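PA-I Galactophilic Lectin (Enterobacter cloacae, PDB 6YGQ) probably binds galactose-type sugars through a bound calcium ion, as a PA-IL-like lectin. Local coordinates at residues N23-K33 / N128-E139. Residues are numbered along the deposited sequence; the frame is centred on the assembly and turned at random.
Sequences NLIWSGKVDAK and NAGEFSVEVYRE. With CA (calcium ion), chain E.
Trp26 pairs with Val136, Gly28 with Val134 and Val30 with Phe132 as hydrogen-bonded pairs, joining the first and last strands of this PA-IL-like beta-sandwich antiparallel. Toward Leu24 the register slips at a classic beta bulge: Val136 O accepts from both Ile25 N (2.8 Å) and Trp26 N (3.2 Å). Beyond it Leu24 CD1 sits over one face of the Tyr137 ring, 3.9 Å from its centroid, carried there with CG anti to the backbone N (chi1 179°). The Tyr137 hydroxyl donates to Glu135 OE1, which lies at the ring edge and in its plane. On the other face of the sheet Trp26 leans its CE3 side against Val136 CG2, while Val30 CG2 meets Val134 CG2 at 3.8 Å; Leu116 of strand 112-118 packs on Trp26, Val30 and Val134. Ile25 CD1 lies over one face of the Arg138 guanidinium, whose NH1 forms a salt bridge with Glu48. Asn23 ND2 donates to Arg138 O and its OD1 is hydrogen-bonded to Ser21, as Glu139 OE2 is to Thr51; Tyr104 of the second subunit hydrogen-bonds to both residues and meets the Tyr137 ring. At the far end Asp31 OD1 accepts from Lys33 N in an Asx turn. The Asn128 amide works both ways: OD1 binds calcium at 2.4 Å, alongside Asn60, Asp120, Gln124 and Asp127, and ND2 donates almost straight (171°) to Ala32 O, 2.9 Å away, from above the carbonyl plane.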
ATOM      1  N   ASN A  23       0.435  15.870 -11.571  1.00 32.28           N
ATOM      2  CA  ASN A  23       0.083  14.834 -12.534  1.00 26.42           C
ATOM      3  C   ASN A  23      -1.026  13.916 -12.028  1.00 22.58           C
ATOM      4  O   ASN A  23      -1.313  12.895 -12.663  1.00 21.76           O
ATOM      5  CB  ASN A  23       1.321  14.012 -12.903  1.00 24.85           C
ATOM      6  CG  ASN A  23       1.860  13.212 -11.738  1.00 23.94           C
ATOM      7  OD1 ASN A  23       1.795  13.645 -10.587  1.00 24.21           O
ATOM      8  ND2 ASN A  23       2.403  12.037 -12.033  1.00 23.59           N
ATOM      9  N   LEU A  24      -1.651  14.256 -10.905  1.00 20.62           N
ATOM     10  CA  LEU A  24      -2.817  13.517 -10.440  1.00 18.49           C
ATOM     11  C   LEU A  24      -3.938  13.639 -11.464  1.00 19.40           C
ATOM     12  O   LEU A  24      -4.244  14.738 -11.936  1.00 20.70           O
ATOM     13  CB  LEU A  24      -3.269  14.057  -9.082  1.00 18.85           C
ATOM     14  CG  LEU A  24      -4.506  13.424  -8.442  1.00 18.59           C
ATOM     15  CD1 LEU A  24      -4.213  11.995  -8.013  1.00 16.19           C
ATOM     16  CD2 LEU A  24      -4.989  14.256  -7.256  1.00 20.73           C
ATOM     17  N   ILE A  25      -4.542  12.511 -11.826  1.00 24.04           N
ATOM     18  CA  ILE A  25      -5.665  12.528 -12.751  1.00 26.74           C
ATOM     19  C   ILE A  25      -6.952  11.993 -12.140  1.00 24.38           C
ATOM     20  O   ILE A  25      -8.030  12.224 -12.711  1.00 25.39           O
ATOM     21  CB  ILE A  25      -5.337  11.760 -14.049  1.00 28.33           C
ATOM     22  CG1 ILE A  25      -4.939  10.315 -13.748  1.00 27.76           C
ATOM     23  CG2 ILE A  25      -4.221  12.463 -14.812  1.00 30.70           C
ATOM     24  CD1 ILE A  25      -4.588   9.518 -14.992  1.00 29.59           C
ATOM     25  N   TRP A  26      -6.902  11.300 -11.005  1.00 18.49           N
ATOM     26  CA  TRP A  26      -8.123  10.850 -10.354  1.00 18.97           C
ATOM     27  C   TRP A  26      -7.818  10.457  -8.919  1.00 18.23           C
ATOM     28  O   TRP A  26      -6.788   9.836  -8.643  1.00 17.76           O
ATOM     29  CB  TRP A  26      -8.756   9.662 -11.088  1.00 17.88           C
ATOM     30  CG  TRP A  26     -10.118   9.289 -10.565  1.00 16.04           C
ATOM     31  CD1 TRP A  26     -11.311   9.842 -10.927  1.00 17.21           C
ATOM     32  CD2 TRP A  26     -10.424   8.282  -9.588  1.00 15.25           C
ATOM     33  NE1 TRP A  26     -12.340   9.244 -10.240  1.00 16.93           N
ATOM     34  CE2 TRP A  26     -11.823   8.283  -9.412  1.00 15.42           C
ATOM     35  CE3 TRP A  26      -9.653   7.381  -8.846  1.00 15.14           C
ATOM     36  CZ2 TRP A  26     -12.466   7.419  -8.526  1.00 15.57           C
ATOM     37  CZ3 TRP A  26     -10.295   6.523  -7.964  1.00 15.10           C
ATOM     38  CH2 TRP A  26     -11.686   6.549  -7.814  1.00 15.04           C
ATOM     39  N   SER A  27      -8.732  10.806  -8.019  1.00 19.45           N
ATOM     40  CA  SER A  27      -8.627  10.411  -6.620  1.00 17.54           C
ATOM     41  C   SER A  27     -10.028  10.181  -6.081  1.00 16.96           C
ATOM     42  O   SER A  27     -10.855  11.098  -6.096  1.00 18.78           O
ATOM     43  CB  SER A  27      -7.907  11.475  -5.795  1.00 19.03           C
ATOM     44  OG  SER A  27      -7.817  11.065  -4.444  1.00 19.83           O
ATOM     45  N   GLY A  28     -10.287   8.974  -5.604  1.00 16.26           N
ATOM     46  CA  GLY A  28     -11.593   8.631  -5.099  1.00 18.29           C
ATOM     47  C   GLY A  28     -11.548   7.375  -4.265  1.00 17.88           C
ATOM     48  O   GLY A  28     -10.496   6.985  -3.754  1.00 18.31           O
ATOM     49  N   LYS A  29     -12.710   6.731  -4.150  1.00 16.71           N
ATOM     50  CA  LYS A  29     -12.898   5.589  -3.272  1.00 15.71           C
ATOM     51  C   LYS A  29     -13.359   4.366  -4.054  1.00 16.62           C
ATOM     52  O   LYS A  29     -13.979   4.480  -5.115  1.00 17.33           O
ATOM     53  CB  LYS A  29     -13.935   5.893  -2.177  1.00 15.68           C
ATOM     54  CG  LYS A  29     -13.705   7.196  -1.424  1.00 17.32           C
ATOM     55  CD  LYS A  29     -12.415   7.145  -0.616  1.00 18.30           C
ATOM     56  CE  LYS A  29     -12.465   8.073   0.590  1.00 22.20           C
ATOM     57  NZ  LYS A  29     -12.826   9.464   0.209  1.00 27.31           N
ATOM     58  N   VAL A  30     -13.056   3.194  -3.500  1.00 14.55           N
ATOM     59  CA  VAL A  30     -13.525   1.909  -4.009  1.00 15.00           C
ATOM     60  C   VAL A  30     -14.257   1.211  -2.867  1.00 16.25           C
ATOM     61  O   VAL A  30     -13.648   0.878  -1.843  1.00 15.82           O
ATOM     62  CB  VAL A  30     -12.368   1.047  -4.541  1.00 14.48           C
ATOM     63  CG1 VAL A  30     -12.864  -0.339  -4.936  1.00 15.45           C
ATOM     64  CG2 VAL A  30     -11.695   1.730  -5.730  1.00 13.06           C
ATOM     65  N   ASP A  31     -15.563   1.011  -3.044  1.00 13.97           N
ATOM     66  CA  ASP A  31     -16.432   0.416  -2.033  1.00 14.27           C
ATOM     67  C   ASP A  31     -16.314  -1.102  -2.076  1.00 15.18           C
ATOM     68  O   ASP A  31     -16.467  -1.718  -3.135  1.00 15.41           O
ATOM     69  CB  ASP A  31     -17.874   0.867  -2.298  1.00 16.12           C
ATOM     70  CG  ASP A  31     -18.878   0.373  -1.258  1.00 20.61           C
ATOM     71  OD1 ASP A  31     -18.561  -0.491  -0.418  1.00 21.24           O
ATOM     72  OD2 ASP A  31     -20.026   0.862  -1.306  1.00 26.01           O
ATOM     73  N   ALA A  32     -16.036  -1.707  -0.919  1.00 13.67           N
ATOM     74  CA  ALA A  32     -15.861  -3.153  -0.859  1.00 13.88           C
ATOM     75  C   ALA A  32     -17.145  -3.912  -1.167  1.00 15.02           C
ATOM     76  O   ALA A  32     -17.080  -5.101  -1.499  1.00 14.05           O
ATOM     77  CB  ALA A  32     -15.342  -3.558   0.521  1.00 14.35           C
ATOM     78  N   LYS A  33     -18.302  -3.259  -1.070  1.00 15.55           N
ATOM     79  CA  LYS A  33     -19.586  -3.908  -1.290  1.00 20.53           C
ATOM     80  C   LYS A  33     -20.078  -3.795  -2.728  1.00 19.10           C
ATOM     81  O   LYS A  33     -21.140  -4.344  -3.047  1.00 19.91           O
ATOM     82  CB  LYS A  33     -20.639  -3.309  -0.345  1.00 23.71           C
ATOM     83  CG  LYS A  33     -20.804  -4.064   0.967  1.00 25.35           C
ATOM     84  CD  LYS A  33     -20.831  -3.138   2.178  1.00 26.20           C
ATOM     85  CE  LYS A  33     -21.848  -2.023   2.033  1.00 24.79           C
ATOM     86  NZ  LYS A  33     -22.305  -1.530   3.362  1.00 24.73           N
ATOM     87  N   ASN A 128     -19.677  -7.386   2.920  1.00 14.29           N
ATOM     88  CA  ASN A 128     -18.398  -6.709   3.033  1.00 14.55           C
ATOM     89  C   ASN A 128     -18.576  -5.372   3.749  1.00 15.03           C
ATOM     90  O   ASN A 128     -19.682  -4.982   4.135  1.00 15.52           O
ATOM     91  CB  ASN A 128     -17.773  -6.519   1.653  1.00 13.87           C
ATOM     92  CG  ASN A 128     -17.471  -7.836   0.970  1.00 15.69           C
ATOM     93  OD1 ASN A 128     -17.597  -8.901   1.573  1.00 16.58           O
ATOM     94  ND2 ASN A 128     -17.071  -7.772  -0.293  1.00 17.36           N
ATOM     95  N   ALA A 129     -17.467  -4.664   3.938  1.00 17.25           N
ATOM     96  CA  ALA A 129     -17.494  -3.379   4.619  1.00 18.85           C
ATOM     97  C   ALA A 129     -16.209  -2.633   4.305  1.00 18.33           C
ATOM     98  O   ALA A 129     -15.182  -3.242   3.997  1.00 16.33           O
ATOM     99  CB  ALA A 129     -17.656  -3.549   6.135  1.00 22.19           C
ATOM    100  N   GLY A 130     -16.282  -1.308   4.384  1.00 18.89           N
ATOM    101  CA  GLY A 130     -15.111  -0.478   4.206  1.00 18.00           C
ATOM    102  C   GLY A 130     -14.866  -0.097   2.762  1.00 16.12           C
ATOM    103  O   GLY A 130     -15.582  -0.487   1.835  1.00 14.47           O
ATOM    104  N   GLU A 131     -13.806   0.685   2.573  1.00 17.39           N
ATOM    105  CA  GLU A 131     -13.485   1.241   1.270  1.00 16.46           C
ATOM    106  C   GLU A 131     -11.985   1.472   1.180  1.00 14.73           C
ATOM    107  O   GLU A 131     -11.312   1.672   2.196  1.00 14.57           O
ATOM    108  CB  GLU A 131     -14.229   2.563   1.029  1.00 16.92           C
ATOM    109  CG  GLU A 131     -13.720   3.692   1.915  1.00 18.73           C
ATOM    110  CD  GLU A 131     -14.566   4.951   1.862  1.00 22.10           C
ATOM    111  OE1 GLU A 131     -15.652   4.936   1.244  1.00 22.89           O
ATOM    112  OE2 GLU A 131     -14.132   5.964   2.451  1.00 24.78           O
ATOM    113  N   PHE A 132     -11.472   1.450  -0.045  1.00 14.45           N
ATOM    114  CA  PHE A 132     -10.096   1.827  -0.318  1.00 13.95           C
ATOM    115  C   PHE A 132     -10.074   3.241  -0.889  1.00 15.11           C
ATOM    116  O   PHE A 132     -10.967   3.630  -1.648  1.00 16.93           O
ATOM    117  CB  PHE A 132      -9.426   0.865  -1.304  1.00 12.24           C
ATOM    118  CG  PHE A 132      -9.268  -0.545  -0.786  1.00 12.61           C
ATOM    119  CD1 PHE A 132      -9.037  -0.796   0.556  1.00 12.76           C
ATOM    120  CD2 PHE A 132      -9.344  -1.623  -1.657  1.00 13.45           C
ATOM    121  CE1 PHE A 132      -8.892  -2.094   1.020  1.00 12.84           C
ATOM    122  CE2 PHE A 132      -9.199  -2.922  -1.198  1.00 12.35           C
ATOM    123  CZ  PHE A 132      -8.973  -3.156   0.140  1.00 11.91           C
ATOM    124  N   SER A 133      -9.062   4.009  -0.495  1.00 14.46           N
ATOM    125  CA  SER A 133      -8.751   5.285  -1.124  1.00 15.84           C
ATOM    126  C   SER A 133      -7.698   5.045  -2.197  1.00 16.18           C
ATOM    127  O   SER A 133      -6.647   4.461  -1.916  1.00 16.32           O
ATOM    128  CB  SER A 133      -8.236   6.287  -0.094  1.00 17.39           C
ATOM    129  OG  SER A 133      -9.251   6.629   0.829  1.00 20.01           O
ATOM    130  N   VAL A 134      -7.977   5.491  -3.420  1.00 14.87           N
ATOM    131  CA  VAL A 134      -7.122   5.213  -4.567  1.00 15.55           C
ATOM    132  C   VAL A 134      -6.820   6.508  -5.307  1.00 16.51           C
ATOM    133  O   VAL A 134      -7.716   7.329  -5.534  1.00 16.55           O
ATOM    134  CB  VAL A 134      -7.771   4.191  -5.525  1.00 15.58           C
ATOM    135  CG1 VAL A 134      -6.787   3.794  -6.616  1.00 15.66           C
ATOM    136  CG2 VAL A 134      -8.264   2.968  -4.764  1.00 14.18           C
ATOM    137  N   GLU A 135      -5.555   6.683  -5.687  1.00 17.68           N
ATOM    138  CA  GLU A 135      -5.108   7.794  -6.513  1.00 20.55           C
ATOM    139  C   GLU A 135      -4.549   7.252  -7.824  1.00 19.87           C
ATOM    140  O   GLU A 135      -3.943   6.176  -7.856  1.00 18.62           O
ATOM    141  CB  GLU A 135      -4.034   8.628  -5.797  1.00 22.38           C
ATOM    142  CG  GLU A 135      -4.445   9.156  -4.428  1.00 23.75           C
ATOM    143  CD  GLU A 135      -3.252   9.486  -3.538  1.00 25.30           C
ATOM    144  OE1 GLU A 135      -2.120   9.594  -4.061  1.00 25.35           O
ATOM    145  OE2 GLU A 135      -3.449   9.641  -2.314  1.00 26.85           O
ATOM    146  N   VAL A 136      -4.752   8.002  -8.908  1.00 15.22           N
ATOM    147  CA  VAL A 136      -4.254   7.634 -10.229  1.00 15.33           C
ATOM    148  C   VAL A 136      -3.486   8.815 -10.805  1.00 16.94           C
ATOM    149  O   VAL A 136      -4.000   9.941 -10.834  1.00 18.58           O
ATOM    150  CB  VAL A 136      -5.391   7.221 -11.184  1.00 16.23           C
ATOM    151  CG1 VAL A 136      -4.822   6.742 -12.516  1.00 17.45           C
ATOM    152  CG2 VAL A 136      -6.255   6.145 -10.551  1.00 14.86           C
ATOM    153  N   TYR A 137      -2.268   8.555 -11.279  1.00 18.97           N
ATOM    154  CA  TYR A 137      -1.382   9.580 -11.812  1.00 20.29           C
ATOM    155  C   TYR A 137      -0.991   9.247 -13.244  1.00 21.01           C
ATOM    156  O   TYR A 137      -0.812   8.077 -13.593  1.00 21.46           O
ATOM    157  CB  TYR A 137      -0.110   9.707 -10.957  1.00 20.69           C
ATOM    158  CG  TYR A 137      -0.373  10.126  -9.534  1.00 21.36           C
ATOM    159  CD1 TYR A 137      -0.648   9.185  -8.550  1.00 19.58           C
ATOM    160  CD2 TYR A 137      -0.353  11.464  -9.174  1.00 23.38           C
ATOM    161  CE1 TYR A 137      -0.895   9.569  -7.248  1.00 18.79           C
ATOM    162  CE2 TYR A 137      -0.598  11.856  -7.878  1.00 23.03           C
ATOM    163  CZ  TYR A 137      -0.866  10.906  -6.919  1.00 20.70           C
ATOM    164  OH  TYR A 137      -1.110  11.304  -5.626  1.00 21.33           O
ATOM    165  N   ARG A 138      -0.858  10.284 -14.066  1.00 21.95           N
ATOM    166  CA  ARG A 138      -0.338  10.148 -15.420  1.00 23.35           C
ATOM    167  C   ARG A 138       1.176  10.326 -15.388  1.00 23.46           C
ATOM    168  O   ARG A 138       1.679  11.287 -14.795  1.00 24.06           O
ATOM    169  CB  ARG A 138      -0.980  11.179 -16.349  1.00 26.37           C
ATOM    170  CG  ARG A 138      -0.636  11.010 -17.822  1.00 31.43           C
ATOM    171  CD  ARG A 138      -1.693  10.197 -18.565  1.00 37.46           C
ATOM    172  NE  ARG A 138      -3.013  10.822 -18.521  1.00 50.74           N
ATOM    173  CZ  ARG A 138      -4.095  10.341 -19.129  1.00 76.74           C
ATOM    174  NH1 ARG A 138      -4.022   9.222 -19.839  1.00 87.91           N
ATOM    175  NH2 ARG A 138      -5.252  10.980 -19.029  1.00 90.70           N
ATOM    176  N   GLU A 139       1.897   9.401 -16.015  1.00 27.69           N
ATOM    177  CA  GLU A 139       3.351   9.426 -16.027  1.00 28.29           C
ATOM    178  C   GLU A 139       3.870   9.732 -17.427  1.00 31.03           C
ATOM    179  O   GLU A 139       3.202   9.484 -18.435  1.00 30.77           O
ATOM    180  CB  GLU A 139       3.939   8.093 -15.548  1.00 26.08           C
ATOM    181  CG  GLU A 139       3.437   7.626 -14.196  1.00 23.72           C
ATOM    182  CD  GLU A 139       4.097   8.344 -13.034  1.00 25.29           C
ATOM    183  OE1 GLU A 139       4.712   9.410 -13.252  1.00 27.20           O
ATOM    184  OE2 GLU A 139       3.997   7.840 -11.898  1.00 25.46           O
TER
HETATM  185 CA    CA E 201     -17.954 -11.200   1.137  1.00 15.57          CA
HETATM  186  O   HOH W   1     -18.392  -0.883   2.011  1.00 23.15           O
HETATM  187  O   HOH W   2     -20.827  -2.864   5.417  1.00 17.45           O
HETATM  188  O   HOH W   3     -18.799 -13.337   2.218  1.00 20.90           O
HETATM  189  O   HOH W   4     -16.596 -13.149   0.438  1.00 17.64           O